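Side-chain contacts in putative trimethylamine methyltransferase (Rhizobium meliloti, PDB 4YYC), which probably transfers methyl groups, as a methyltransferase of the trimethylamine methyltransferase family: residues Gly151-Ala156 with Gly399-Tyr404; Phe407-Asp412 with Gln483-Leu488. All coordinates share one frame; numbering follows the deposited sequence.

In the fold
The two contacts follow one another along the chain: strand 401-403 of contact 1 runs straight into helix 404-420, which supplies 407-412 to contact 2. Their centres lie about 15 Å apart, on the same side of the chain's centre. Contact 1 is partly buried and thin, a single arginine reaching past a middle strand to touch two aliphatic side chains, with its charge paired outside the two segments. Contact 2 is buried and apolar, two helices packed nearly at right angles through selenomethionine, isoleucine, alanine and leucine. Neither contact has a hydrogen bond across it. Contact 1 links an outermost strand of a small sheet to an inner one, contact 2 the next helix to helix 481-495.

Contact 1: residues Gly151-Ala156 with Gly399-Tyr404; sequences GNRRYA and GLVSSY
Arg153 and Val401 mark the closest backbone approach, with CA atoms 8.1 Å apart. Strands 153-155 and 401-403 are not paired with each other: strand 145-147 lies between them in the sheet, antiparallel to the first and parallel to the second, so the two are antiparallel in sense, though strongly twisted against each other, and meet through side chains alone. Arg153 spans the gap. With CG anti to the backbone N (chi1 -173°) and the chain fully extended as far as NE, its guanidinium is carried out to Leu400 and Val401, where the loop enters strand 401-403. NE comes within 4.1 Å of Val401 CG2, an oblique approach neither over the face nor at the edge of the guanidinium. At the edge, near the plane, Leu400 CD1 stands 4.4 Å from Arg153 NH2. Both touches are loose van der Waals contacts; the charge is held by Glu397, which forms a salt bridge with NH2. Phe145 of the same chain and Phe470 of the second subunit add cation-pi contacts to the same group. NH1 of Arg154 donates to Tyr155 O over 3.1 Å, a bent bond of 136° lying close to the guanidinium plane. Arg154 NH2 is 5.0 Å from Tyr404 OH, with no direct bond. Asp160 joins these two groups instead, taking a salt bridge from Arg154 through one carboxylate oxygen and a hydrogen bond with Tyr404 through the other. Leu400, in the loop, is exposed, its side chain about 9 Å from a bound unidentified ligand, whereas Val401 is buried. The pattern is that of next-but-one strands in a mixed four-stranded sheet, where a long side chain from an outermost strand, 153-155, crosses over its neighbour.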
ATOM      1  N   GLY A 151       4.884  13.589 -24.516  1.00 24.00           N
ATOM      2  CA  GLY A 151       5.444  12.238 -24.451  1.00 24.97           C
ATOM      3  C   GLY A 151       6.948  12.102 -24.718  1.00 24.85           C
ATOM      4  O   GLY A 151       7.462  10.973 -24.836  1.00 26.67           O
ATOM      5  N   ASN A 152       7.668  13.210 -24.787  1.00 22.31           N
ATOM      6  CA  ASN A 152       9.072  13.138 -25.098  1.00 22.17           C
ATOM      7  C   ASN A 152       9.879  12.974 -23.816  1.00 20.09           C
ATOM      8  O   ASN A 152       9.627  13.679 -22.811  1.00 19.36           O
ATOM      9  CB  ASN A 152       9.550  14.416 -25.753  1.00 23.86           C
ATOM     10  CG  ASN A 152       8.792  14.765 -27.022  1.00 26.71           C
ATOM     11  OD1 ASN A 152       8.163  15.839 -27.129  1.00 30.88           O
ATOM     12  ND2 ASN A 152       8.834  13.884 -27.967  1.00 26.99           N
ATOM     13  N   ARG A 153      10.834  12.054 -23.844  1.00 18.58           N
ATOM     14  CA  ARG A 153      11.851  11.982 -22.796  1.00 17.42           C
ATOM     15  C   ARG A 153      12.998  12.864 -23.252  1.00 17.40           C
ATOM     16  O   ARG A 153      13.627  12.570 -24.274  1.00 18.27           O
ATOM     17  CB  ARG A 153      12.336  10.561 -22.589  1.00 17.46           C
ATOM     18  CG  ARG A 153      13.267  10.329 -21.426  1.00 17.26           C
ATOM     19  CD  ARG A 153      13.727   8.895 -21.369  1.00 17.80           C
ATOM     20  NE  ARG A 153      14.675   8.582 -20.326  1.00 17.71           N
ATOM     21  CZ  ARG A 153      15.989   8.739 -20.401  1.00 18.74           C
ATOM     22  NH1 ARG A 153      16.556   9.293 -21.479  1.00 19.58           N
ATOM     23  NH2 ARG A 153      16.745   8.330 -19.413  1.00 19.96           N
ATOM     24  N   ARG A 154      13.308  13.894 -22.486  1.00 16.44           N
ATOM     25  CA  ARG A 154      14.315  14.872 -22.911  1.00 16.72           C
ATOM     26  C   ARG A 154      14.937  15.532 -21.704  1.00 16.75           C
ATOM     27  O   ARG A 154      14.376  15.459 -20.603  1.00 15.37           O
ATOM     28  CB  ARG A 154      13.661  15.881 -23.822  1.00 17.12           C
ATOM     29  CG  ARG A 154      12.497  16.634 -23.200  1.00 17.04           C
ATOM     30  CD  ARG A 154      12.094  17.850 -24.009  1.00 17.31           C
ATOM     31  NE  ARG A 154      10.912  18.489 -23.436  1.00 17.44           N
ATOM     32  CZ  ARG A 154      10.917  19.265 -22.338  1.00 17.37           C
ATOM     33  NH1 ARG A 154      12.035  19.528 -21.663  1.00 16.99           N
ATOM     34  NH2 ARG A 154       9.786  19.761 -21.896  1.00 17.58           N
ATOM     35  N   TYR A 155      16.057  16.250 -21.876  1.00 17.39           N
ATOM     36  CA  TYR A 155      16.612  16.982 -20.733  1.00 17.97           C
ATOM     37  C   TYR A 155      15.639  18.018 -20.237  1.00 16.92           C
ATOM     38  O   TYR A 155      14.924  18.668 -21.031  1.00 16.89           O
ATOM     39  CB  TYR A 155      17.924  17.712 -21.119  1.00 19.82           C
ATOM     40  CG  TYR A 155      19.056  16.755 -21.236  1.00 22.57           C
ATOM     41  CD1 TYR A 155      19.646  16.270 -20.120  1.00 25.22           C
ATOM     42  CD2 TYR A 155      19.500  16.293 -22.463  1.00 25.93           C
ATOM     43  CE1 TYR A 155      20.693  15.378 -20.190  1.00 28.41           C
ATOM     44  CE2 TYR A 155      20.542  15.381 -22.540  1.00 28.21           C
ATOM     45  CZ  TYR A 155      21.118  14.937 -21.394  1.00 29.40           C
ATOM     46  OH  TYR A 155      22.157  14.046 -21.358  1.00 35.07           O
ATOM     47  N   ALA A 156      15.566  18.122 -18.927  1.00 15.83           N
ATOM     48  CA  ALA A 156      14.732  19.111 -18.258  1.00 15.65           C
ATOM     49  C   ALA A 156      15.269  20.530 -18.458  1.00 16.25           C
ATOM     50  O   ALA A 156      16.467  20.714 -18.585  1.00 16.60           O
ATOM     51  CB  ALA A 156      14.739  18.808 -16.777  1.00 15.58           C
ATOM     52  N   GLY A 399      14.508   7.635 -10.620  1.00 14.22           N
ATOM     53  CA  GLY A 399      15.033   8.932 -10.234  1.00 14.50           C
ATOM     54  C   GLY A 399      15.626   9.722 -11.368  1.00 14.28           C
ATOM     55  O   GLY A 399      16.064  10.839 -11.153  1.00 15.02           O
ATOM     56  N   LEU A 400      15.667   9.167 -12.577  1.00 14.36           N
ATOM     57  CA  LEU A 400      16.207   9.886 -13.726  1.00 14.86           C
ATOM     58  C   LEU A 400      15.219  10.784 -14.380  1.00 14.01           C
ATOM     59  O   LEU A 400      15.612  11.671 -15.150  1.00 14.04           O
ATOM     60  CB  LEU A 400      16.767   8.911 -14.776  1.00 16.12           C
ATOM     61  CG  LEU A 400      18.071   8.245 -14.456  1.00 18.07           C
ATOM     62  CD1 LEU A 400      18.412   7.198 -15.493  1.00 19.05           C
ATOM     63  CD2 LEU A 400      19.190   9.275 -14.373  1.00 19.56           C
ATOM     64  N   VAL A 401      13.922  10.558 -14.114  1.00 13.19           N
ATOM     65  CA  VAL A 401      12.866  11.318 -14.774  1.00 13.07           C
ATOM     66  C   VAL A 401      11.889  11.963 -13.806  1.00 12.99           C
ATOM     67  O   VAL A 401      11.436  11.304 -12.871  1.00 13.39           O
ATOM     68  CB  VAL A 401      12.095  10.378 -15.736  1.00 12.94           C
ATOM     69  CG1 VAL A 401      10.824  11.007 -16.266  1.00 12.96           C
ATOM     70  CG2 VAL A 401      13.014   9.975 -16.889  1.00 13.28           C
ATOM     71  N   SER A 402      11.558  13.236 -14.066  1.00 13.01           N
ATOM     72  CA  SER A 402      10.393  13.937 -13.482  1.00 13.34           C
ATOM     73  C   SER A 402       9.311  13.887 -14.526  1.00 13.39           C
ATOM     74  O   SER A 402       9.497  14.384 -15.650  1.00 13.86           O
ATOM     75  CB  SER A 402      10.704  15.390 -13.107  1.00 14.07           C
ATOM     76  OG  SER A 402      11.641  15.377 -12.033  1.00 14.08           O
ATOM     77  N   SER A 403       8.212  13.189 -14.222  1.00 13.30           N
ATOM     78  CA  SER A 403       7.104  12.982 -15.185  1.00 13.71           C
ATOM     79  C   SER A 403       5.891  13.812 -14.841  1.00 13.72           C
ATOM     80  O   SER A 403       5.400  13.738 -13.734  1.00 13.29           O
ATOM     81  CB  SER A 403       6.741  11.517 -15.212  1.00 13.86           C
ATOM     82  OG  SER A 403       5.489  11.301 -15.844  1.00 14.49           O
ATOM     83  N   TYR A 404       5.394  14.610 -15.788  1.00 14.12           N
ATOM     84  CA  TYR A 404       4.214  15.400 -15.534  1.00 14.66           C
ATOM     85  C   TYR A 404       3.024  14.468 -15.238  1.00 14.17           C
ATOM     86  O   TYR A 404       2.260  14.721 -14.302  1.00 14.16           O
ATOM     87  CB  TYR A 404       3.881  16.252 -16.759  1.00 15.78           C
ATOM     88  CG  TYR A 404       4.800  17.446 -16.992  1.00 16.98           C
ATOM     89  CD1 TYR A 404       5.993  17.330 -17.642  1.00 17.71           C
ATOM     90  CD2 TYR A 404       4.393  18.689 -16.651  1.00 18.89           C
ATOM     91  CE1 TYR A 404       6.809  18.422 -17.893  1.00 18.50           C
ATOM     92  CE2 TYR A 404       5.165  19.808 -16.952  1.00 19.68           C
ATOM     93  CZ  TYR A 404       6.399  19.648 -17.535  1.00 19.01           C
ATOM     94  OH  TYR A 404       7.201  20.764 -17.793  1.00 19.25           O
TER

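Contact 2: residues Phe407-Asp412 with Gln483-Leu488; sequences FMIDQD and QRANAL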
ATOM      1  N   PHE A 407       3.396  12.813 -11.879  1.00 12.97           N
ATOM      2  CA  PHE A 407       3.160  13.764 -10.817  1.00 13.25           C
ATOM      3  C   PHE A 407       1.670  13.889 -10.509  1.00 13.43           C
ATOM      4  O   PHE A 407       1.258  13.892  -9.358  1.00 13.31           O
ATOM      5  CB  PHE A 407       3.735  15.139 -11.209  1.00 13.66           C
ATOM      6  CG  PHE A 407       3.582  16.162 -10.138  1.00 13.89           C
ATOM      7  CD1 PHE A 407       2.371  16.875  -9.977  1.00 14.60           C
ATOM      8  CD2 PHE A 407       4.639  16.426  -9.277  1.00 14.15           C
ATOM      9  CE1 PHE A 407       2.238  17.815  -8.962  1.00 15.08           C
ATOM     10  CE2 PHE A 407       4.497  17.413  -8.280  1.00 14.83           C
ATOM     11  CZ  PHE A 407       3.305  18.067  -8.118  1.00 14.84           C
HETATM   12  N   MSE A 408       0.850  13.991 -11.557  1.00 13.56           N
HETATM   13  CA  MSE A 408      -0.609  14.156 -11.353  1.00 14.29           C
HETATM   14  C   MSE A 408      -1.239  12.946 -10.711  1.00 13.87           C
HETATM   15  O   MSE A 408      -2.100  13.064  -9.830  1.00 13.61           O
HETATM   16  CB  MSE A 408      -1.289  14.494 -12.679  1.00 15.13           C
HETATM   17  CG  MSE A 408      -0.784  15.785 -13.331  1.00 16.02           C
HETATM   18 SE   MSE A 408      -1.049  17.349 -12.190  1.00 17.76          SE
HETATM   19  CE  MSE A 408      -2.995  17.246 -12.103  1.00 18.56           C
ATOM     20  N   ILE A 409      -0.807  11.766 -11.128  1.00 13.34           N
ATOM     21  CA  ILE A 409      -1.359  10.514 -10.563  1.00 13.25           C
ATOM     22  C   ILE A 409      -0.945  10.393  -9.091  1.00 13.00           C
ATOM     23  O   ILE A 409      -1.764  10.098  -8.201  1.00 12.89           O
ATOM     24  CB  ILE A 409      -0.857   9.280 -11.347  1.00 13.00           C
ATOM     25  CG1 ILE A 409      -1.390   9.312 -12.785  1.00 13.13           C
ATOM     26  CG2 ILE A 409      -1.209   7.957 -10.611  1.00 13.28           C
ATOM     27  CD1 ILE A 409      -0.666   8.339 -13.709  1.00 13.14           C
ATOM     28  N   ASP A 410       0.319  10.696  -8.819  1.00 12.79           N
ATOM     29  CA  ASP A 410       0.829  10.574  -7.466  1.00 13.01           C
ATOM     30  C   ASP A 410       0.182  11.596  -6.527  1.00 13.14           C
ATOM     31  O   ASP A 410      -0.139  11.272  -5.374  1.00 12.99           O
ATOM     32  CB  ASP A 410       2.348  10.801  -7.412  1.00 13.14           C
ATOM     33  CG  ASP A 410       3.171   9.729  -8.095  1.00 13.75           C
ATOM     34  OD1 ASP A 410       2.714   8.569  -8.182  1.00 15.08           O
ATOM     35  OD2 ASP A 410       4.381  10.025  -8.448  1.00 14.60           O
ATOM     36  N   GLN A 411       0.042  12.828  -6.965  1.00 13.06           N
ATOM     37  CA  GLN A 411      -0.532  13.839  -6.068  1.00 13.68           C
ATOM     38  C   GLN A 411      -1.967  13.517  -5.651  1.00 14.05           C
ATOM     39  O   GLN A 411      -2.414  13.903  -4.553  1.00 14.01           O
ATOM     40  CB  GLN A 411      -0.355  15.278  -6.606  1.00 14.28           C
ATOM     41  CG  GLN A 411      -1.119  15.630  -7.837  1.00 14.78           C
ATOM     42  CD  GLN A 411      -2.566  15.951  -7.611  1.00 15.36           C
ATOM     43  OE1 GLN A 411      -2.922  16.666  -6.684  1.00 16.09           O
ATOM     44  NE2 GLN A 411      -3.429  15.399  -8.443  1.00 16.35           N
ATOM     45  N   ASP A 412      -2.679  12.837  -6.535  1.00 14.51           N
ATOM     46  CA  ASP A 412      -4.014  12.341  -6.228  1.00 15.90           C
ATOM     47  C   ASP A 412      -3.952  11.322  -5.078  1.00 15.23           C
ATOM     48  O   ASP A 412      -4.713  11.415  -4.086  1.00 16.23           O
ATOM     49  CB  ASP A 412      -4.620  11.779  -7.513  1.00 16.72           C
ATOM     50  CG  ASP A 412      -5.998  11.271  -7.350  1.00 18.63           C
ATOM     51  OD1 ASP A 412      -6.766  11.811  -6.505  1.00 21.19           O
ATOM     52  OD2 ASP A 412      -6.348  10.313  -8.092  1.00 19.07           O
ATOM     53  N   GLN A 483      -3.559   9.453 -19.527  1.00 14.73           N
ATOM     54  CA  GLN A 483      -4.126  10.356 -20.527  0.50 15.25           C
ATOM     55  C   GLN A 483      -4.982  11.416 -19.833  1.00 15.39           C
ATOM     56  O   GLN A 483      -4.914  12.608 -20.188  1.00 16.57           O
ATOM     57  CB  GLN A 483      -4.939   9.587 -21.583  0.50 15.54           C
ATOM     58  CG  GLN A 483      -4.131   8.634 -22.462  0.50 15.86           C
ATOM     59  CD  GLN A 483      -5.038   7.751 -23.297  0.50 16.32           C
ATOM     60  OE1 GLN A 483      -5.335   6.616 -22.952  0.50 15.91           O
ATOM     61  NE2 GLN A 483      -5.513   8.302 -24.402  0.50 17.06           N
ATOM     62  N   ARG A 484      -5.807  10.989 -18.872  1.00 14.50           N
ATOM     63  CA  ARG A 484      -6.574  11.949 -18.097  1.00 14.84           C
ATOM     64  C   ARG A 484      -5.640  12.867 -17.251  1.00 15.00           C
ATOM     65  O   ARG A 484      -5.932  14.056 -17.063  1.00 15.83           O
ATOM     66  CB  ARG A 484      -7.661  11.262 -17.259  1.00 15.21           C
ATOM     67  CG  ARG A 484      -8.713  10.499 -18.070  1.00 15.60           C
ATOM     68  CD  ARG A 484      -9.889  10.035 -17.203  1.00 16.19           C
ATOM     69  NE  ARG A 484      -9.449   9.028 -16.234  1.00 15.39           N
ATOM     70  CZ  ARG A 484      -9.118   7.770 -16.473  1.00 15.38           C
ATOM     71  NH1 ARG A 484      -9.261   7.216 -17.675  1.00 15.93           N
ATOM     72  NH2 ARG A 484      -8.648   7.054 -15.485  1.00 15.36           N
ATOM     73  N   ALA A 485      -4.562  12.291 -16.749  1.00 14.69           N
ATOM     74  CA  ALA A 485      -3.540  13.081 -15.999  1.00 14.58           C
ATOM     75  C   ALA A 485      -2.900  14.141 -16.857  1.00 15.13           C
ATOM     76  O   ALA A 485      -2.691  15.274 -16.403  1.00 15.52           O
ATOM     77  CB  ALA A 485      -2.501  12.172 -15.422  1.00 14.15           C
ATOM     78  N   ASN A 486      -2.593  13.785 -18.093  1.00 15.27           N
ATOM     79  CA  ASN A 486      -2.058  14.741 -19.071  1.00 15.89           C
ATOM     80  C   ASN A 486      -3.014  15.944 -19.238  1.00 16.60           C
ATOM     81  O   ASN A 486      -2.608  17.137 -19.123  1.00 16.55           O
ATOM     82  CB  ASN A 486      -1.831  14.033 -20.396  1.00 16.79           C
ATOM     83  CG  ASN A 486      -1.067  14.885 -21.388  1.00 17.90           C
ATOM     84  OD1 ASN A 486      -1.602  15.871 -21.907  1.00 19.76           O
ATOM     85  ND2 ASN A 486       0.145  14.491 -21.682  1.00 18.93           N
ATOM     86  N   ALA A 487      -4.295  15.648 -19.456  1.00 16.30           N
ATOM     87  CA  ALA A 487      -5.280  16.690 -19.654  1.00 17.32           C
ATOM     88  C   ALA A 487      -5.442  17.579 -18.431  1.00 17.34           C
ATOM     89  O   ALA A 487      -5.544  18.805 -18.554  1.00 17.86           O
ATOM     90  CB  ALA A 487      -6.619  16.097 -20.017  1.00 17.88           C
ATOM     91  N   LEU A 488      -5.369  16.961 -17.255  1.00 16.57           N
ATOM     92  CA  LEU A 488      -5.549  17.683 -16.028  1.00 16.92           C
ATOM     93  C   LEU A 488      -4.342  18.618 -15.775  1.00 16.51           C
ATOM     94  O   LEU A 488      -4.531  19.775 -15.361  1.00 17.26           O
ATOM     95  CB  LEU A 488      -5.783  16.744 -14.846  1.00 17.43           C
ATOM     96  CG  LEU A 488      -6.293  17.492 -13.612  1.00 18.89           C
ATOM     97  CD1 LEU A 488      -7.612  18.212 -13.838  1.00 20.20           C
ATOM     98  CD2 LEU A 488      -6.412  16.520 -12.471  1.00 19.38           C
TER
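No aromatic ring takes part where Met408 and Ile409 meet Ala485 and Leu488; the flat group at the margin is the Gln411 amide. It is turned back on its own helix, and NE2 donates to Met408 O over 3.0 Å at 149°, in the carbonyl plane and on a lone pair, with the acceptor tilted somewhat from the amide plane. Trp492, farther along helix 481-495, touches both Gln411 and Met408. The motif is a nearly perpendicular helix pair: the axes of 407-412 and 483-488 approach to 9.2 Å and cross at 94°, so each helix offers just a short patch. Ala485, facing Met408 with CA atoms 5.6 Å apart, lies at the crossing. Its CB sits 3.8 Å from Met408 CB, and Ile409 CG1 lies beside it, 4.0 Å from the same Ala485 CB. The methylene CG of Met408 also rests 3.7 Å from Ala485 O, an ordinary packing contact against a helix carbonyl. Ile409 also touches Ile481 of its own chain and, across the subunit boundary, His372 of the second subunit, which places this edge of the contact at the dimer interface. Met408, present in the crystal as selenomethionine, bends at both chi2 and chi3 (chi3 -62°), and this folded chain crosses the Leu488 side chain at about a right angle. Its terminal methyl, CE, ends against the leucine branch point, 3.5 Å from Leu488 CD2 and 3.6 Å from Leu488 CG.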